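PDB 5YA6: flagellin B1 from Methanocaldococcus jannaschii DSM 2661, which binds a calcium ion and probably serves as a building block of the archaellum, the rotating filament that drives archaeal swimming. Local coordinates for residues I16-H21 with A150-T155; N49-L54 with S60-Y65. All coordinates share one frame; numbering follows the deposited sequence. Where two conformers were deposited one is given.

Interaction 1 (I16-H21 with A150-T155); sequences IGVTGH and AVIQFT
V18 meets I152 and F154 in a small, wholly apolar contact buried in the interior of the flagellin beta domain, where strand 13-23 comes close to strand 150-155 without pairing with it. No hydrogen bond joins the two segments, and their nearest CA atoms, those of V18 and I152, stay 7.9 Å apart; only 104 Å² is buried between them. V18 points toward the other strand and divides its two methyls between two partners. CG1 lies anti to the backbone N (chi1 -175°) and comes within 3.9 Å of F154 CE2, approaching the ring obliquely. CG2 takes the other direction, to 4.5 Å from I152 CG2, a looser touch. The side chains of V18 and F154 cross at about a right angle. For F154, chi1 of 61° sets CG between its own backbone N and carbonyl carbon, which swings the ring toward V18. Strands 150-155 and 164-168 are the outermost of the mixed sheet within this chain, and 13-23 adjoins the latter, so the sheet curls back on itself here. The V18 backbone is hydrogen-bonded to L167 and Q168; Q168 touches V18 and I152 and bonds through its amide to Q153 N and V151 O. The direct contact is thus weak, directionless packing, with strand 164-168 supplying polar ties to both segments.

Interaction 2 (N49-L54 with S60-Y65); sequences NAKLFL and SHVLNY
A50 faces Y65 through one water, which donates to A50 O at 2.8 Å and accepts from Y65 N, extending the pairing past the last direct bonds. K51 follows, lying side by side with N64; its CG is 3.7 Å from N64 OD1 and its CB reaches V62 CG1, while a bend at chi4 (51°) turns NZ back to N49 O. With an alanine here CG and NZ are gone, which is likely to leave N49 O without this donor and the N64 amide freer to turn. L52 makes a hydrogen-bonded pair with L63: its N donates almost straight (179°) to L63 O at 3.0 Å, and its O receives L63 N at 2.8 Å. F53 forms a non-hydrogen-bonded pair with V62, whose CG2 approaches F53 CD1 obliquely at 3.7 Å. L54 and H61 pair again through two backbone bonds; L54 O, at the edge of the imidazole and in its plane, takes H61 N from well above its own carbonyl plane. L54 CD1 also touches L63 CD1 at 4.1 Å, on the same face as L52. Alternating pairs show antiparallel pairing, and the short turn between strands 51-56 and 59-69 makes it a beta hairpin within the large sheet.

Interaction 2 is nested along the chain inside the long loop closed by interaction 1, and all four segments belong to strands of one mixed sheet. Their centres lie 15 Å apart, yet they touch directly: I152 CD1 packs on L52 CD1 at 4.1 Å, the two side-chain ends meeting although strand 137-143 lies between their strands in the sheet. The two differ in kind, side-chain packing in one and backbone pairing in the other. Both reach the second subunit: V151 packs on Q153 of that subunit and Q153 on its V151, and S60 OG is hydrogen-bonded to S60 OG of the second subunit. The calcium ion, bound by D102, D104, S106, N113 and D116, is about 12 Å from the side chain of Y65.

Interaction 1 (I16-H21 with A150-T155)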
loop_
_atom_site.group_PDB
_atom_site.type_symbol
_atom_site.label_atom_id
_atom_site.label_comp_id
_atom_site.label_asym_id
_atom_site.label_seq_id
_atom_site.Cartn_x
_atom_site.Cartn_y
_atom_site.Cartn_z
ATOM N N ILE B 16 13.496 -3.142 4.538
ATOM C CA ILE B 16 14.031 -3.236 5.890
ATOM C C ILE B 16 14.057 -1.918 6.631
ATOM O O ILE B 16 14.824 -1.756 7.563
ATOM C CB ILE B 16 15.430 -3.907 5.863
ATOM C CG1 ILE B 16 16.428 -3.193 4.927
ATOM C CG2 ILE B 16 15.283 -5.346 5.452
ATOM C CD1 ILE B 16 17.895 -3.494 5.191
ATOM N N GLY B 17 13.172 -1.009 6.272
ATOM C CA GLY B 17 13.017 0.216 6.974
ATOM C C GLY B 17 12.680 1.366 6.089
ATOM O O GLY B 17 12.983 1.352 4.907
ATOM N N VAL B 18 12.000 2.350 6.659
ATOM C CA VAL B 18 11.780 3.636 6.025
ATOM C C VAL B 18 12.064 4.746 7.017
ATOM O O VAL B 18 11.557 4.709 8.144
ATOM C CB VAL B 18 10.341 3.807 5.451
ATOM C CG1 VAL B 18 10.250 5.128 4.702
ATOM C CG2 VAL B 18 10.015 2.616 4.535
ATOM N N THR B 19 12.857 5.732 6.595
ATOM C CA THR B 19 13.062 6.921 7.426
ATOM C C THR B 19 12.559 8.113 6.641
ATOM O O THR B 19 12.430 8.055 5.408
ATOM C CB THR B 19 14.492 7.142 7.817
ATOM O OG1 THR B 19 15.195 7.426 6.638
ATOM C CG2 THR B 19 15.105 5.947 8.494
ATOM N N GLY B 20 12.163 9.141 7.363
ATOM C CA GLY B 20 11.717 10.400 6.752
ATOM C C GLY B 20 12.495 11.551 7.313
ATOM O O GLY B 20 12.943 11.550 8.463
ATOM N N HIS B 21 12.603 12.586 6.491
ATOM C CA HIS B 21 13.182 13.840 6.894
ATOM C C HIS B 21 12.082 14.827 7.177
ATOM O O HIS B 21 11.236 15.047 6.292
ATOM C CB HIS B 21 14.024 14.430 5.741
ATOM C CG HIS B 21 14.682 15.718 6.098
ATOM N ND1 HIS B 21 14.104 16.931 5.842
ATOM C CD2 HIS B 21 15.775 15.975 6.864
ATOM C CE1 HIS B 21 14.853 17.891 6.355
ATOM N NE2 HIS B 21 15.890 17.339 6.943
ATOM N N ALA B 150 9.115 -5.522 -2.573
ATOM C CA ALA B 150 9.195 -4.952 -1.238
ATOM C C ALA B 150 7.905 -4.223 -0.932
ATOM O O ALA B 150 7.337 -3.630 -1.844
ATOM C CB ALA B 150 10.420 -4.033 -1.154
ATOM N N VAL B 151 7.480 -4.170 0.316
ATOM C CA VAL B 151 6.216 -3.605 0.718
ATOM C C VAL B 151 6.479 -2.460 1.705
ATOM O O VAL B 151 7.256 -2.607 2.696
ATOM C CB VAL B 151 5.344 -4.654 1.465
ATOM C CG1 VAL B 151 4.099 -3.985 2.033
ATOM C CG2 VAL B 151 5.004 -5.740 0.457
ATOM N N ILE B 152 5.891 -1.318 1.417
ATOM C CA ILE B 152 5.920 -0.136 2.227
ATOM C C ILE B 152 4.577 0.120 2.877
ATOM O O ILE B 152 3.553 0.166 2.182
ATOM C CB ILE B 152 6.298 1.084 1.396
ATOM C CG1 ILE B 152 7.751 0.916 0.789
ATOM C CG2 ILE B 152 6.213 2.369 2.219
ATOM C CD1 ILE B 152 7.799 0.215 -0.573
ATOM N N GLN B 153 4.559 0.087 4.151
ATOM C CA GLN B 153 3.353 0.602 4.914
ATOM C C GLN B 153 3.712 1.350 6.251
ATOM O O GLN B 153 4.368 0.818 7.153
ATOM C CB GLN B 153 2.547 -0.613 5.368
ATOM C CG GLN B 153 1.263 -0.171 6.085
ATOM C CD GLN B 153 0.466 0.934 5.387
ATOM O OE1 GLN B 153 0.104 2.001 5.966
ATOM N NE2 GLN B 153 0.198 0.672 4.123
ATOM N N PHE B 154 3.282 2.575 6.326
ATOM C CA PHE B 154 3.506 3.310 7.561
ATOM C C PHE B 154 2.483 4.377 7.745
ATOM O O PHE B 154 1.849 4.818 6.781
ATOM C CB PHE B 154 4.918 3.886 7.631
ATOM C CG PHE B 154 5.253 4.851 6.563
ATOM C CD1 PHE B 154 4.974 6.218 6.710
ATOM C CD2 PHE B 154 6.005 4.448 5.444
ATOM C CE1 PHE B 154 5.344 7.128 5.726
ATOM C CE2 PHE B 154 6.362 5.329 4.466
ATOM C CZ PHE B 154 6.025 6.672 4.560
ATOM N N THR B 155 2.299 4.764 8.989
ATOM C CA THR B 155 1.507 5.918 9.336
ATOM C C THR B 155 2.488 6.877 9.960
ATOM O O THR B 155 3.151 6.510 10.924
ATOM C CB THR B 155 0.432 5.561 10.395
ATOM O OG1 THR B 155 -0.252 4.381 9.997
ATOM C CG2 THR B 155 -0.527 6.738 10.597
#

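Interaction 2 (N49-L54 with S60-Y65)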
loop_
_atom_site.group_PDB
_atom_site.type_symbol
_atom_site.label_atom_id
_atom_site.label_comp_id
_atom_site.label_asym_id
_atom_site.label_seq_id
_atom_site.Cartn_x
_atom_site.Cartn_y
_atom_site.Cartn_z
ATOM N N ASN B 49 14.590 -1.286 -14.203
ATOM C CA ASN B 49 13.173 -1.064 -14.625
ATOM C C ASN B 49 12.175 -1.153 -13.488
ATOM O O ASN B 49 10.975 -1.237 -13.711
ATOM C CB ASN B 49 12.821 -2.114 -15.689
ATOM C CG ASN B 49 13.628 -1.904 -16.899
ATOM O OD1 ASN B 49 14.586 -2.637 -17.160
ATOM N ND2 ASN B 49 13.361 -0.800 -17.575
ATOM N N ALA B 50 12.682 -1.124 -12.268
ATOM C CA ALA B 50 11.849 -1.335 -11.092
ATOM C C ALA B 50 10.995 -0.118 -10.864
ATOM O O ALA B 50 11.442 1.037 -11.056
ATOM C CB ALA B 50 12.717 -1.648 -9.866
ATOM N N LYS B 51 9.734 -0.318 -10.456
ATOM C CA LYS B 51 8.821 0.749 -10.280
ATOM C C LYS B 51 8.458 0.792 -8.802
ATOM O O LYS B 51 8.300 -0.246 -8.181
ATOM C CB LYS B 51 7.586 0.548 -11.122
ATOM C CG LYS B 51 7.879 0.726 -12.634
ATOM C CD LYS B 51 6.868 0.082 -13.557
ATOM C CE LYS B 51 7.190 0.375 -15.032
ATOM N NZ LYS B 51 8.617 0.087 -15.472
ATOM N N LEU B 52 8.416 1.992 -8.288
ATOM C CA LEU B 52 7.994 2.286 -6.962
ATOM C C LEU B 52 6.577 2.869 -7.035
ATOM O O LEU B 52 6.356 3.974 -7.546
ATOM C CB LEU B 52 8.962 3.244 -6.302
ATOM C CG LEU B 52 8.612 3.658 -4.861
ATOM C CD1 LEU B 52 8.577 2.411 -3.954
ATOM C CD2 LEU B 52 9.596 4.674 -4.342
ATOM N N PHE B 53 5.636 2.178 -6.385
ATOM C CA PHE B 53 4.215 2.596 -6.313
ATOM C C PHE B 53 3.947 3.130 -4.947
ATOM O O PHE B 53 4.296 2.462 -3.986
ATOM C CB PHE B 53 3.319 1.359 -6.622
ATOM C CG PHE B 53 3.513 0.763 -8.007
ATOM C CD1 PHE B 53 2.752 1.187 -9.105
ATOM C CD2 PHE B 53 4.400 -0.234 -8.212
ATOM C CE1 PHE B 53 2.978 0.659 -10.380
ATOM C CE2 PHE B 53 4.613 -0.788 -9.477
ATOM C CZ PHE B 53 3.879 -0.350 -10.566
ATOM N N LEU B 54 3.426 4.329 -4.827
ATOM C CA LEU B 54 3.092 4.906 -3.550
ATOM C C LEU B 54 1.692 5.521 -3.556
ATOM O O LEU B 54 1.461 6.468 -4.291
ATOM C CB LEU B 54 4.045 6.023 -3.229
ATOM C CG LEU B 54 5.515 5.629 -3.006
ATOM C CD1 LEU B 54 6.384 6.889 -2.894
ATOM C CD2 LEU B 54 5.653 4.806 -1.747
ATOM N N SER B 60 -2.412 7.727 -6.469
ATOM C CA SER B 60 -1.448 6.686 -6.628
ATOM C C SER B 60 -0.339 7.300 -7.519
ATOM O O SER B 60 -0.612 8.200 -8.380
ATOM C CB SER B 60 -2.091 5.470 -7.309
ATOM O OG SER B 60 -1.205 4.359 -7.311
ATOM N N HIS B 61 0.907 7.047 -7.144
ATOM C CA HIS B 61 2.069 7.565 -7.885
ATOM C C HIS B 61 2.933 6.437 -8.279
ATOM O O HIS B 61 3.116 5.503 -7.471
ATOM C CB HIS B 61 2.861 8.524 -7.021
ATOM C CG HIS B 61 2.073 9.680 -6.567
ATOM N ND1 HIS B 61 2.035 10.863 -7.261
ATOM C CD2 HIS B 61 1.256 9.836 -5.507
ATOM C CE1 HIS B 61 1.243 11.706 -6.625
ATOM N NE2 HIS B 61 0.751 11.098 -5.563
ATOM N N VAL B 62 3.550 6.493 -9.483
ATOM C CA VAL B 62 4.493 5.507 -9.948
ATOM C C VAL B 62 5.798 6.255 -10.232
ATOM O O VAL B 62 5.804 7.280 -10.937
ATOM C CB VAL B 62 4.057 4.788 -11.251
ATOM C CG1 VAL B 62 4.953 3.617 -11.571
ATOM C CG2 VAL B 62 2.614 4.303 -11.102
ATOM N N LEU B 63 6.866 5.825 -9.579
ATOM C CA LEU B 63 8.185 6.437 -9.731
ATOM C C LEU B 63 9.141 5.487 -10.358
ATOM O O LEU B 63 9.229 4.281 -10.037
ATOM C CB LEU B 63 8.771 6.866 -8.376
ATOM C CG LEU B 63 8.146 7.957 -7.556
ATOM C CD1 LEU B 63 6.860 7.549 -6.943
ATOM C CD2 LEU B 63 9.064 8.364 -6.413
ATOM N N ASN B 64 9.970 6.041 -11.247
ATOM C CA ASN B 64 10.943 5.268 -11.986
ATOM C C ASN B 64 12.391 5.541 -11.593
ATOM O O ASN B 64 12.659 6.555 -10.906
ATOM C CB ASN B 64 10.766 5.544 -13.494
ATOM C CG ASN B 64 9.386 5.103 -13.967
ATOM O OD1 ASN B 64 9.109 3.911 -14.056
ATOM N ND2 ASN B 64 8.519 6.058 -14.223
ATOM N N TYR B 65 13.292 4.657 -11.989
ATOM C CA TYR B 65 14.694 4.705 -11.600
ATOM C C TYR B 65 15.379 5.903 -12.292
ATOM O O TYR B 65 15.478 5.918 -13.510
ATOM C CB TYR B 65 15.321 3.379 -11.989
ATOM C CG TYR B 65 16.774 3.095 -11.698
ATOM C CD1 TYR B 65 17.808 3.709 -12.432
ATOM C CD2 TYR B 65 17.135 2.170 -10.757
ATOM C CE1 TYR B 65 19.110 3.410 -12.177
ATOM C CE2 TYR B 65 18.450 1.805 -10.539
ATOM C CZ TYR B 65 19.473 2.442 -11.256
ATOM O OH TYR B 65 20.746 2.037 -11.029
HETATM O O HOH W 1 12.480 2.190 -13.393
#